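Local coordinates for cysteine desulfurase (Thermococcus onnurineus, PDB 5B89), which probably catalyses the transfer of sulfur from L-cysteine to a sulfur carrier, leaving L-alanine, with pyridoxal 5'-phosphate as cofactor, at residues 130-135 / 156-161; 154-157 / 163-166; 179-184 / 189-194. All coordinates share one frame; numbering follows the deposited sequence.

Overall arrangement
All three contacts lie on one side of the chain's centre, among loops that leave the parallel strands 126-129, 151-154 and 177-181 of the large mixed sheet. Contact 3 is buried and closest to the middle of the chain, and backbone hydrogen bonds carry much of it. Contacts 1 and 2 are partly buried and share Glu-156 and Gly-157: the first rests on one tyrosine seated in a loop, the second on a single backbone bridge flanked by an apolar pair inside and water-bridged carboxylates outside. Contacts 1 and 3 each hold a cofactor-pocket residue, His-134 and Val-183, whereas contact 2 is remote from the annotated sites.

Contact 1: 130-135 / 156-161; sequences TPYEHH and EGDDEG. With PLP (pyridoxal-5'-phosphate), chain G.
Tyr-132 reaches across to the loop at Asp-158 and Gly-161, joining two connections of the large mixed sheet in this class-V aminotransferase family member: those following strands 126-129 and 151-154. The dense part of the contact surrounds its ring. Gly-161 CA lies over one face, 3.3 Å from Tyr-132 CZ, while Pro-131 CG sits 3.8 Å above the ring plane, over its centre. With CG anti to the carbonyl carbon (chi1 -42°), the ring extends toward the loop and its hydroxyl donates to Asp-158 O at 2.7 Å, in the carbonyl plane on a lone pair. That oxygen also accepts from Gly-161 N, the bond closing the type I turn 158-161, and so serves two donors. A CB on Gly-157 would run into Tyr-132 OH, so the position suits glycine. A phenylalanine in place of Tyr-132 would probably keep the ring packing but leave Asp-158 O with one donor fewer and the turn less firmly tied to the neighbouring loop. The outer side is looser: Glu-156 and Asp-159 are exposed, and their CB atoms point away from the 130-135 loop. Behind Tyr-132, Thr-130 OG1 forms an ST turn by accepting from Tyr-132 N and donates to Glu-133 OE2 at 2.6 Å. The 130-135 loop then runs on to the active site, where the imidazole of His-134 lies over the cofactor ring, its CD2 3.6 Å from PLP C6.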
ATOM      1  N   THR B 130      -3.596  -2.972 -25.948  1.00 20.49           N
ATOM      2  CA  THR B 130      -2.441  -3.188 -26.855  1.00 18.91           C
ATOM      3  C   THR B 130      -1.908  -4.594 -26.646  1.00 19.38           C
ATOM      4  O   THR B 130      -2.048  -5.167 -25.602  1.00 20.68           O
ATOM      5  CB  THR B 130      -1.320  -2.134 -26.703  1.00 21.17           C
ATOM      6  OG1 THR B 130      -0.444  -2.517 -25.621  1.00 18.58           O
ATOM      7  CG2 THR B 130      -1.783  -0.793 -26.506  1.00 19.77           C
ATOM      8  N   PRO B 131      -1.083  -5.054 -27.566  1.00 18.08           N
ATOM      9  CA  PRO B 131      -0.456  -6.335 -27.362  1.00 20.99           C
ATOM     10  C   PRO B 131       0.828  -6.209 -26.616  1.00 20.15           C
ATOM     11  O   PRO B 131       1.498  -7.182 -26.524  1.00 27.35           O
ATOM     12  CB  PRO B 131      -0.109  -6.799 -28.763  1.00 20.41           C
ATOM     13  CG  PRO B 131       0.020  -5.569 -29.543  1.00 20.93           C
ATOM     14  CD  PRO B 131      -0.866  -4.534 -28.912  1.00 20.08           C
ATOM     15  N   TYR B 132       1.166  -5.053 -26.109  1.00 17.17           N
ATOM     16  CA  TYR B 132       2.439  -4.886 -25.454  1.00 17.15           C
ATOM     17  C   TYR B 132       2.348  -4.599 -23.981  1.00 19.94           C
ATOM     18  O   TYR B 132       3.311  -4.202 -23.370  1.00 19.64           O
ATOM     19  CB  TYR B 132       3.199  -3.729 -26.104  1.00 16.49           C
ATOM     20  CG  TYR B 132       3.169  -3.620 -27.611  1.00 16.85           C
ATOM     21  CD1 TYR B 132       3.931  -4.434 -28.396  1.00 17.23           C
ATOM     22  CD2 TYR B 132       2.467  -2.655 -28.212  1.00 18.50           C
ATOM     23  CE1 TYR B 132       3.936  -4.314 -29.767  1.00 17.51           C
ATOM     24  CE2 TYR B 132       2.465  -2.524 -29.565  1.00 19.56           C
ATOM     25  CZ  TYR B 132       3.199  -3.374 -30.342  1.00 19.26           C
ATOM     26  OH  TYR B 132       3.162  -3.229 -31.678  1.00 21.35           O
ATOM     27  N   GLU B 133       1.173  -4.799 -23.439  1.00 19.91           N
ATOM     28  CA  GLU B 133       0.963  -4.485 -22.065  1.00 17.35           C
ATOM     29  C   GLU B 133       1.761  -5.268 -21.020  1.00 17.50           C
ATOM     30  O   GLU B 133       1.979  -6.409 -21.172  1.00 18.14           O
ATOM     31  CB  GLU B 133      -0.520  -4.630 -21.749  1.00 18.87           C
ATOM     32  CG  GLU B 133      -1.458  -3.736 -22.554  1.00 19.69           C
ATOM     33  CD  GLU B 133      -1.225  -2.233 -22.363  1.00 22.71           C
ATOM     34  OE1 GLU B 133      -1.109  -1.813 -21.215  1.00 23.53           O
ATOM     35  OE2 GLU B 133      -1.158  -1.526 -23.357  1.00 21.17           O
ATOM     36  N   HIS B 134       2.148  -4.577 -19.958  1.00 17.05           N
ATOM     37  CA  HIS B 134       2.752  -5.187 -18.797  1.00 15.45           C
ATOM     38  C   HIS B 134       1.603  -6.036 -18.209  1.00 15.77           C
ATOM     39  O   HIS B 134       0.469  -5.705 -18.398  1.00 15.48           O
ATOM     40  CB  HIS B 134       3.173  -4.066 -17.835  1.00 17.28           C
ATOM     41  CG  HIS B 134       3.595  -4.505 -16.477  1.00 16.62           C
ATOM     42  ND1 HIS B 134       4.895  -4.450 -16.046  1.00 19.86           N
ATOM     43  CD2 HIS B 134       2.872  -4.907 -15.422  1.00 12.72           C
ATOM     44  CE1 HIS B 134       4.953  -4.844 -14.792  1.00 15.93           C
ATOM     45  NE2 HIS B 134       3.741  -5.128 -14.394  1.00 20.67           N
ATOM     46  N   HIS B 135       1.933  -7.091 -17.497  1.00 14.41           N
ATOM     47  CA  HIS B 135       0.946  -8.024 -16.953  1.00 14.76           C
ATOM     48  C   HIS B 135      -0.081  -7.309 -16.079  1.00 13.88           C
ATOM     49  O   HIS B 135      -1.264  -7.769 -16.005  1.00 15.86           O
ATOM     50  CB  HIS B 135       1.599  -9.127 -16.205  1.00 15.91           C
ATOM     51  CG  HIS B 135       2.514  -9.970 -17.074  1.00 15.64           C
ATOM     52  ND1 HIS B 135       3.608 -10.640 -16.572  1.00 17.24           N
ATOM     53  CD2 HIS B 135       2.525 -10.138 -18.407  1.00 15.45           C
ATOM     54  CE1 HIS B 135       4.230 -11.266 -17.586  1.00 16.78           C
ATOM     55  NE2 HIS B 135       3.635 -10.926 -18.709  1.00 16.79           N
ATOM     56  N   GLU B 156      -3.633  -3.880 -33.491  1.00 17.41           N
ATOM     57  CA  GLU B 156      -2.499  -4.413 -34.217  1.00 18.84           C
ATOM     58  C   GLU B 156      -1.325  -3.489 -34.133  1.00 17.69           C
ATOM     59  O   GLU B 156      -1.471  -2.321 -34.091  1.00 18.43           O
ATOM     60  CB  GLU B 156      -2.863  -4.659 -35.700  1.00 22.08           C
ATOM     61  CG  GLU B 156      -3.924  -5.727 -35.856  1.00 24.82           C
ATOM     62  CD  GLU B 156      -4.159  -6.127 -37.287  1.00 37.55           C
ATOM     63  OE1 GLU B 156      -3.637  -5.459 -38.164  1.00 40.40           O
ATOM     64  OE2 GLU B 156      -4.902  -7.097 -37.513  1.00 40.21           O
ATOM     65  N   GLY B 157      -0.153  -4.075 -34.194  1.00 17.93           N
ATOM     66  CA  GLY B 157       1.050  -3.297 -34.202  1.00 18.31           C
ATOM     67  C   GLY B 157       2.238  -4.114 -34.650  1.00 17.29           C
ATOM     68  O   GLY B 157       2.154  -5.266 -34.800  1.00 18.38           O
ATOM     69  N   ASP B 158       3.345  -3.420 -34.839  1.00 19.93           N
ATOM     70  CA  ASP B 158       4.580  -4.006 -35.304  1.00 20.46           C
ATOM     71  C   ASP B 158       5.543  -4.425 -34.198  1.00 20.57           C
ATOM     72  O   ASP B 158       5.253  -4.291 -33.059  1.00 20.19           O
ATOM     73  CB  ASP B 158       5.211  -3.121 -36.375  1.00 19.46           C
ATOM     74  CG  ASP B 158       5.829  -1.868 -35.829  1.00 21.73           C
ATOM     75  OD1 ASP B 158       6.066  -1.777 -34.648  1.00 24.00           O
ATOM     76  OD2 ASP B 158       6.072  -0.978 -36.590  1.00 22.19           O
ATOM     77  N   ASP B 159       6.658  -5.005 -34.565  1.00 21.36           N
ATOM     78  CA  ASP B 159       7.597  -5.504 -33.602  1.00 21.24           C
ATOM     79  C   ASP B 159       8.358  -4.423 -32.858  1.00 21.45           C
ATOM     80  O   ASP B 159       8.969  -4.699 -31.884  1.00 26.64           O
ATOM     81  CB  ASP B 159       8.558  -6.505 -34.259  1.00 22.49           C
ATOM     82  CG  ASP B 159       7.925  -7.870 -34.473  1.00 30.98           C
ATOM     83  OD1 ASP B 159       6.785  -8.070 -34.079  1.00 30.92           O
ATOM     84  OD2 ASP B 159       8.583  -8.718 -35.068  1.00 37.32           O
ATOM     85  N   GLU B 160       8.273  -3.205 -33.319  1.00 21.06           N
ATOM     86  CA  GLU B 160       8.911  -2.093 -32.682  1.00 21.30           C
ATOM     87  C   GLU B 160       8.000  -1.502 -31.643  1.00 19.72           C
ATOM     88  O   GLU B 160       8.399  -0.702 -30.915  1.00 19.81           O
ATOM     89  CB  GLU B 160       9.182  -0.991 -33.697  1.00 22.98           C
ATOM     90  CG  GLU B 160      10.378  -1.212 -34.556  1.00 26.81           C
ATOM     91  CD  GLU B 160      10.750  -0.026 -35.422  1.00 27.90           C
ATOM     92  OE1 GLU B 160      10.226   1.074 -35.328  1.00 28.01           O
ATOM     93  OE2 GLU B 160      11.641  -0.222 -36.203  1.00 33.36           O
ATOM     94  N   GLY B 161       6.752  -1.914 -31.634  1.00 18.18           N
ATOM     95  CA  GLY B 161       5.761  -1.364 -30.741  1.00 18.26           C
ATOM     96  C   GLY B 161       4.863  -0.301 -31.357  1.00 17.19           C
ATOM     97  O   GLY B 161       4.094   0.224 -30.676  1.00 18.38           O
TER
HETATM   98  N1  PLP G 400       2.800  -0.894 -16.036  1.00 20.50           N
HETATM   99  C2  PLP G 400       3.969  -0.479 -16.598  1.00 24.78           C
HETATM  100  C2A PLP G 400       4.010   0.050 -18.015  1.00 28.80           C
HETATM  101  C3  PLP G 400       5.127  -0.610 -15.811  1.00 26.38           C
HETATM  102  O3  PLP G 400       6.318  -0.207 -16.320  1.00 33.10           O
HETATM  103  C4  PLP G 400       5.036  -1.074 -14.474  1.00 27.53           C
HETATM  104  C4A PLP G 400       6.381  -1.253 -13.665  1.00 34.01           C
HETATM  105  C5  PLP G 400       3.754  -1.402 -13.960  1.00 21.39           C
HETATM  106  C6  PLP G 400       2.630  -1.331 -14.754  1.00 23.74           C
HETATM  107  C5A PLP G 400       3.661  -1.946 -12.538  1.00 24.25           C
HETATM  108  O4P PLP G 400       4.023  -0.885 -11.602  1.00 15.48           O
HETATM  109  P   PLP G 400       4.039  -1.373 -10.132  1.00 12.13           P
HETATM  110  O1P PLP G 400       4.505  -0.207  -9.400  1.00 15.64           O
HETATM  111  O2P PLP G 400       5.046  -2.526 -10.096  1.00 17.09           O
HETATM  112  O3P PLP G 400       2.707  -1.851  -9.789  1.00 11.67           O

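Contact 2: 154-157 / 163-166; sequences FIEG and LDLS
Leu-163 meets Gly-157 and Ile-155 first. Its backbone forms a single beta bridge with Gly-157, the CA atoms of Leu-163 and Gly-157 being 4.1 Å apart. The leucine side chain crosses that of Ile-155 at about a right angle, and Leu-163 CD2 lies 3.8 Å from Ile-155 CG2. Tyr-132 and Leu-196 of helix 193-203 also pack on this leucine. Next, Asp-164 N donates to Glu-156 O at 2.9 Å with a nearly straight N-H...O angle of 172°, the donor tilted 23° from the carbonyl plane. Asp-164 is the N-cap of helix 165-172, at the turn from the loop after strand 151-154 into that helix. Placing CG anti to its own N (chi1 177°) turns the carboxylate so that OD1 faces the helix start, where it accepts from Asp-167 N, and OD2 faces Glu-156. Asp-164 OD2 and Glu-156 OE1 are like charges 4.3 Å apart, and one water donates to both, at 2.7 Å to Asp-164 OD2 and 2.8 Å to Glu-156 OE1, which probably eases their repulsion. Further on, Ser-166 N gives a weak capping bond to Asp-164 OD1, 3.1 Å long.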
ATOM      1  N   PHE B 154      -7.068  -6.816 -29.176  1.00 18.28           N
ATOM      2  CA  PHE B 154      -5.797  -6.183 -29.138  1.00 17.60           C
ATOM      3  C   PHE B 154      -5.530  -5.429 -30.385  1.00 17.03           C
ATOM      4  O   PHE B 154      -5.656  -6.015 -31.547  1.00 20.48           O
ATOM      5  CB  PHE B 154      -4.708  -7.268 -29.006  1.00 17.62           C
ATOM      6  CG  PHE B 154      -4.856  -8.092 -27.792  1.00 17.52           C
ATOM      7  CD1 PHE B 154      -4.459  -7.612 -26.528  1.00 19.80           C
ATOM      8  CD2 PHE B 154      -5.527  -9.258 -27.857  1.00 18.62           C
ATOM      9  CE1 PHE B 154      -4.680  -8.313 -25.405  1.00 22.39           C
ATOM     10  CE2 PHE B 154      -5.734 -10.005 -26.746  1.00 22.46           C
ATOM     11  CZ  PHE B 154      -5.314  -9.559 -25.508  1.00 20.63           C
ATOM     12  N   ILE B 155      -5.151  -4.176 -30.280  1.00 17.39           N
ATOM     13  CA  ILE B 155      -4.852  -3.348 -31.452  1.00 16.86           C
ATOM     14  C   ILE B 155      -3.642  -3.931 -32.173  1.00 18.87           C
ATOM     15  O   ILE B 155      -2.763  -4.387 -31.544  1.00 18.98           O
ATOM     16  CB  ILE B 155      -4.519  -1.898 -31.035  1.00 16.92           C
ATOM     17  CG1 ILE B 155      -5.729  -1.304 -30.357  1.00 17.79           C
ATOM     18  CG2 ILE B 155      -4.134  -1.010 -32.192  1.00 16.98           C
ATOM     19  CD1 ILE B 155      -5.478  -0.076 -29.531  1.00 20.44           C
ATOM     20  N   GLU B 156      -3.633  -3.880 -33.491  1.00 17.41           N
ATOM     21  CA  GLU B 156      -2.499  -4.413 -34.217  1.00 18.84           C
ATOM     22  C   GLU B 156      -1.325  -3.489 -34.133  1.00 17.69           C
ATOM     23  O   GLU B 156      -1.471  -2.321 -34.091  1.00 18.43           O
ATOM     24  CB  GLU B 156      -2.863  -4.659 -35.700  1.00 22.08           C
ATOM     25  CG  GLU B 156      -3.924  -5.727 -35.856  1.00 24.82           C
ATOM     26  CD  GLU B 156      -4.159  -6.127 -37.287  1.00 37.55           C
ATOM     27  OE1 GLU B 156      -3.637  -5.459 -38.164  1.00 40.40           O
ATOM     28  OE2 GLU B 156      -4.902  -7.097 -37.513  1.00 40.21           O
ATOM     29  N   GLY B 157      -0.153  -4.075 -34.194  1.00 17.93           N
ATOM     30  CA  GLY B 157       1.050  -3.297 -34.202  1.00 18.31           C
ATOM     31  C   GLY B 157       2.238  -4.114 -34.650  1.00 17.29           C
ATOM     32  O   GLY B 157       2.154  -5.266 -34.800  1.00 18.38           O
ATOM     33  N   LEU B 163       1.781   1.064 -32.952  1.00 16.77           N
ATOM     34  CA  LEU B 163       0.444   0.658 -33.176  1.00 17.02           C
ATOM     35  C   LEU B 163      -0.078   1.148 -34.530  1.00 15.92           C
ATOM     36  O   LEU B 163       0.246   2.172 -34.984  1.00 19.88           O
ATOM     37  CB  LEU B 163      -0.488   1.237 -32.098  1.00 15.63           C
ATOM     38  CG  LEU B 163      -0.293   0.761 -30.676  1.00 16.85           C
ATOM     39  CD1 LEU B 163      -1.008   1.721 -29.717  1.00 16.50           C
ATOM     40  CD2 LEU B 163      -0.740  -0.661 -30.461  1.00 18.89           C
ATOM     41  N   ASP B 164      -0.967   0.376 -35.128  1.00 18.27           N
ATOM     42  CA  ASP B 164      -1.644   0.745 -36.370  1.00 19.31           C
ATOM     43  C   ASP B 164      -2.904   1.523 -35.955  1.00 18.11           C
ATOM     44  O   ASP B 164      -3.827   0.933 -35.500  1.00 17.60           O
ATOM     45  CB  ASP B 164      -2.041  -0.545 -37.062  1.00 20.55           C
ATOM     46  CG  ASP B 164      -2.831  -0.339 -38.364  1.00 22.77           C
ATOM     47  OD1 ASP B 164      -3.309   0.737 -38.600  1.00 23.85           O
ATOM     48  OD2 ASP B 164      -2.940  -1.307 -39.099  1.00 26.75           O
ATOM     49  N   LEU B 165      -2.877   2.839 -36.075  1.00 18.47           N
ATOM     50  CA  LEU B 165      -3.942   3.672 -35.620  1.00 18.87           C
ATOM     51  C   LEU B 165      -5.238   3.503 -36.397  1.00 22.21           C
ATOM     52  O   LEU B 165      -6.264   3.778 -35.904  1.00 20.86           O
ATOM     53  CB  LEU B 165      -3.503   5.106 -35.529  1.00 20.14           C
ATOM     54  CG  LEU B 165      -2.495   5.364 -34.403  1.00 24.28           C
ATOM     55  CD1 LEU B 165      -2.193   6.833 -34.336  1.00 28.08           C
ATOM     56  CD2 LEU B 165      -2.915   4.859 -33.039  1.00 25.93           C
ATOM     57  N   SER B 166      -5.128   3.021 -37.618  1.00 22.21           N
ATOM     58  CA  SER B 166      -6.285   2.717 -38.431  1.00 22.70           C
ATOM     59  C   SER B 166      -6.972   1.515 -37.825  1.00 23.55           C
ATOM     60  O   SER B 166      -8.137   1.525 -37.670  1.00 25.74           O
ATOM     61  CB  SER B 166      -5.872   2.459 -39.875  1.00 25.41           C
ATOM     62  OG  SER B 166      -5.519   3.680 -40.434  1.00 36.39           O
TER
HETATM   63  O   HOH W   1      -1.621  -3.617 -38.917  1.00 30.62           O

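Contact 3: 179-184 / 189-194; sequences AVQHVS and VIHEVE
Val-183 and Ile-190 form a single antiparallel bridge, a non-hydrogen-bonded pair with CA atoms 4.6 Å apart, flanked by bonds from His-191 N to His-182 O (2.9 Å) and from Ser-184 N to Val-189 O (3.0 Å). Val-189 O also receives a CA-H...O contact from Val-183 CA at 3.2 Å, adding a weak second contact to that carbonyl. Among the side chains, His-191 turns its imidazole back to the end of strand 177-181. Its chi1 of -66°, which sets CG beside the backbone N, brings ND1 to Gln-181 O, to which it donates at 3.2 Å; the acceptor lies near the ring plane, but the donor stands 40° out of the carbonyl plane. NE2 has a weak hydrogen bond with Gly-161 O, which may help to hold the ring's rotation. Val-193 CG2 packs on His-182, 3.7 Å from His-182 CA and near the imidazole CD2, the two side chains crossing at about a right angle. Val-183 and Ile-190 lie side by side and point the same way, approaching to 4.2 Å between Val-183 CG2 and Ile-190 CG1. Ser-184 CB packs on Val-189 CG1, while Ser-184 OG hydrogen-bonds to Leu-187 N and Ala-186 N in the connecting loop. The bridge joins the segment just after strand 177-181 to the one leading into helix 193-203, in the beta-alpha-beta unit completed by strand 206-210; Val-183 itself lines the pyridoxal-5'-phosphate pocket.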
ATOM      1  N   ALA B 179      -8.005   0.174 -22.625  1.00 13.55           N
ATOM      2  CA  ALA B 179      -6.926   0.316 -21.672  1.00 13.17           C
ATOM      3  C   ALA B 179      -5.598   0.274 -22.396  1.00 12.87           C
ATOM      4  O   ALA B 179      -5.312  -0.656 -23.066  1.00 16.54           O
ATOM      5  CB  ALA B 179      -6.985  -0.777 -20.637  1.00 16.29           C
ATOM      6  N   VAL B 180      -4.793   1.303 -22.223  1.00 12.53           N
ATOM      7  CA  VAL B 180      -3.493   1.318 -22.882  1.00 13.43           C
ATOM      8  C   VAL B 180      -2.385   1.867 -21.994  1.00 14.18           C
ATOM      9  O   VAL B 180      -2.589   2.676 -21.141  1.00 13.45           O
ATOM     10  CB  VAL B 180      -3.499   2.132 -24.179  1.00 14.36           C
ATOM     11  CG1 VAL B 180      -4.583   1.615 -25.139  1.00 16.89           C
ATOM     12  CG2 VAL B 180      -3.710   3.579 -23.871  1.00 17.05           C
ATOM     13  N   GLN B 181      -1.183   1.408 -22.287  1.00 13.59           N
ATOM     14  CA  GLN B 181      -0.043   1.900 -21.599  1.00 14.45           C
ATOM     15  C   GLN B 181       0.415   3.140 -22.350  1.00 13.69           C
ATOM     16  O   GLN B 181       0.300   3.226 -23.487  1.00 14.03           O
ATOM     17  CB  GLN B 181       1.073   0.862 -21.597  1.00 12.77           C
ATOM     18  CG  GLN B 181       1.663   0.650 -22.947  1.00 16.77           C
ATOM     19  CD  GLN B 181       2.540  -0.578 -23.083  1.00 20.08           C
ATOM     20  OE1 GLN B 181       2.742  -1.329 -22.167  1.00 18.41           O
ATOM     21  NE2 GLN B 181       3.068  -0.739 -24.245  1.00 16.07           N
ATOM     22  N   HIS B 182       0.913   4.119 -21.644  1.00 11.20           N
ATOM     23  CA  HIS B 182       1.497   5.262 -22.252  1.00 12.33           C
ATOM     24  C   HIS B 182       2.848   4.942 -22.872  1.00 13.03           C
ATOM     25  O   HIS B 182       3.174   5.353 -24.025  1.00 13.70           O
ATOM     26  CB  HIS B 182       1.597   6.385 -21.222  1.00 13.68           C
ATOM     27  CG  HIS B 182       1.896   7.709 -21.711  1.00 12.88           C
ATOM     28  ND1 HIS B 182       1.853   8.823 -20.877  1.00 13.70           N
ATOM     29  CD2 HIS B 182       2.281   8.191 -22.926  1.00 13.36           C
ATOM     30  CE1 HIS B 182       2.156   9.908 -21.546  1.00 15.00           C
ATOM     31  NE2 HIS B 182       2.420   9.548 -22.792  1.00 15.64           N
ATOM     32  N   VAL B 183       3.693   4.285 -22.116  1.00 12.62           N
ATOM     33  CA  VAL B 183       5.032   3.800 -22.518  1.00 12.30           C
ATOM     34  C   VAL B 183       5.182   2.374 -22.145  1.00 12.86           C
ATOM     35  O   VAL B 183       4.879   1.949 -21.070  1.00 13.38           O
ATOM     36  CB  VAL B 183       6.099   4.631 -21.742  1.00 12.46           C
ATOM     37  CG1 VAL B 183       7.563   4.124 -22.031  1.00 14.92           C
ATOM     38  CG2 VAL B 183       5.994   6.108 -22.068  1.00 14.27           C
ATOM     39  N   SER B 184       5.735   1.551 -23.073  1.00 13.61           N
ATOM     40  CA  SER B 184       6.090   0.202 -22.845  1.00 14.13           C
ATOM     41  C   SER B 184       7.362   0.036 -21.984  1.00 13.81           C
ATOM     42  O   SER B 184       8.369   0.596 -22.378  1.00 16.06           O
ATOM     43  CB  SER B 184       6.349  -0.484 -24.168  1.00 17.28           C
ATOM     44  OG  SER B 184       6.887  -1.794 -23.927  1.00 17.85           O
ATOM     45  N   VAL B 189       8.526   2.036 -26.379  1.00 12.91           N
ATOM     46  CA  VAL B 189       7.638   2.792 -27.246  1.00 12.71           C
ATOM     47  C   VAL B 189       6.738   3.790 -26.482  1.00 11.57           C
ATOM     48  O   VAL B 189       6.173   3.360 -25.435  1.00 12.52           O
ATOM     49  CB  VAL B 189       6.749   1.891 -28.169  1.00 13.86           C
ATOM     50  CG1 VAL B 189       6.013   0.809 -27.446  1.00 15.59           C
ATOM     51  CG2 VAL B 189       5.902   2.739 -29.076  1.00 16.27           C
ATOM     52  N   ILE B 190       6.664   4.991 -26.991  1.00 11.68           N
ATOM     53  CA  ILE B 190       5.687   5.991 -26.523  1.00 12.53           C
ATOM     54  C   ILE B 190       4.501   5.910 -27.424  1.00 13.18           C
ATOM     55  O   ILE B 190       4.605   6.365 -28.548  1.00 15.29           O
ATOM     56  CB  ILE B 190       6.261   7.416 -26.453  1.00 13.67           C
ATOM     57  CG1 ILE B 190       7.654   7.460 -25.666  1.00 13.71           C
ATOM     58  CG2 ILE B 190       5.245   8.382 -25.781  1.00 13.49           C
ATOM     59  CD1 ILE B 190       8.333   8.751 -25.780  1.00 14.40           C
ATOM     60  N   HIS B 191       3.376   5.426 -26.955  1.00 12.64           N
ATOM     61  CA  HIS B 191       2.190   5.398 -27.796  1.00 13.24           C
ATOM     62  C   HIS B 191       1.518   6.747 -27.951  1.00 14.03           C
ATOM     63  O   HIS B 191       1.720   7.629 -27.189  1.00 14.44           O
ATOM     64  CB  HIS B 191       1.210   4.401 -27.228  1.00 13.31           C
ATOM     65  CG  HIS B 191       1.691   2.994 -27.284  1.00 12.39           C
ATOM     66  ND1 HIS B 191       1.742   2.170 -26.189  1.00 16.48           N
ATOM     67  CD2 HIS B 191       2.184   2.279 -28.305  1.00 11.32           C
ATOM     68  CE1 HIS B 191       2.211   0.999 -26.542  1.00 13.80           C
ATOM     69  NE2 HIS B 191       2.483   1.045 -27.822  1.00 17.60           N
ATOM     70  N   GLU B 192       0.731   6.869 -29.015  1.00 14.46           N
ATOM     71  CA  GLU B 192      -0.005   8.083 -29.316  1.00 14.43           C
ATOM     72  C   GLU B 192      -1.242   8.129 -28.461  1.00 15.46           C
ATOM     73  O   GLU B 192      -2.319   8.060 -28.930  1.00 13.72           O
ATOM     74  CB  GLU B 192      -0.354   8.123 -30.805  1.00 16.35           C
ATOM     75  CG  GLU B 192       0.881   7.904 -31.674  1.00 17.08           C
ATOM     76  CD  GLU B 192       1.208   6.417 -31.995  1.00 24.02           C
ATOM     77  OE1 GLU B 192       0.794   5.462 -31.313  1.00 22.79           O
ATOM     78  OE2 GLU B 192       1.945   6.235 -32.969  1.00 35.72           O
ATOM     79  N   VAL B 193      -1.015   8.260 -27.173  1.00 13.69           N
ATOM     80  CA  VAL B 193      -2.109   8.236 -26.233  1.00 14.57           C
ATOM     81  C   VAL B 193      -3.172   9.336 -26.425  1.00 14.29           C
ATOM     82  O   VAL B 193      -4.324   9.077 -26.236  1.00 14.93           O
ATOM     83  CB  VAL B 193      -1.614   8.157 -24.783  1.00 15.14           C
ATOM     84  CG1 VAL B 193      -2.776   8.166 -23.833  1.00 20.16           C
ATOM     85  CG2 VAL B 193      -0.849   6.888 -24.553  1.00 17.69           C
ATOM     86  N   GLU B 194      -2.757  10.503 -26.798  1.00 13.97           N
ATOM     87  CA  GLU B 194      -3.720  11.545 -27.009  1.00 15.10           C
ATOM     88  C   GLU B 194      -4.668  11.164 -28.128  1.00 15.71           C
ATOM     89  O   GLU B 194      -5.828  11.334 -28.019  1.00 15.36           O
ATOM     90  CB  GLU B 194      -3.028  12.853 -27.303  1.00 18.07           C
ATOM     91  CG  GLU B 194      -2.135  13.343 -26.189  1.00 23.60           C
ATOM     92  CD  GLU B 194      -1.344  14.534 -26.642  1.00 34.25           C
ATOM     93  OE1 GLU B 194      -0.131  14.505 -26.483  1.00 37.06           O
ATOM     94  OE2 GLU B 194      -1.964  15.448 -27.218  1.00 44.00           O
TER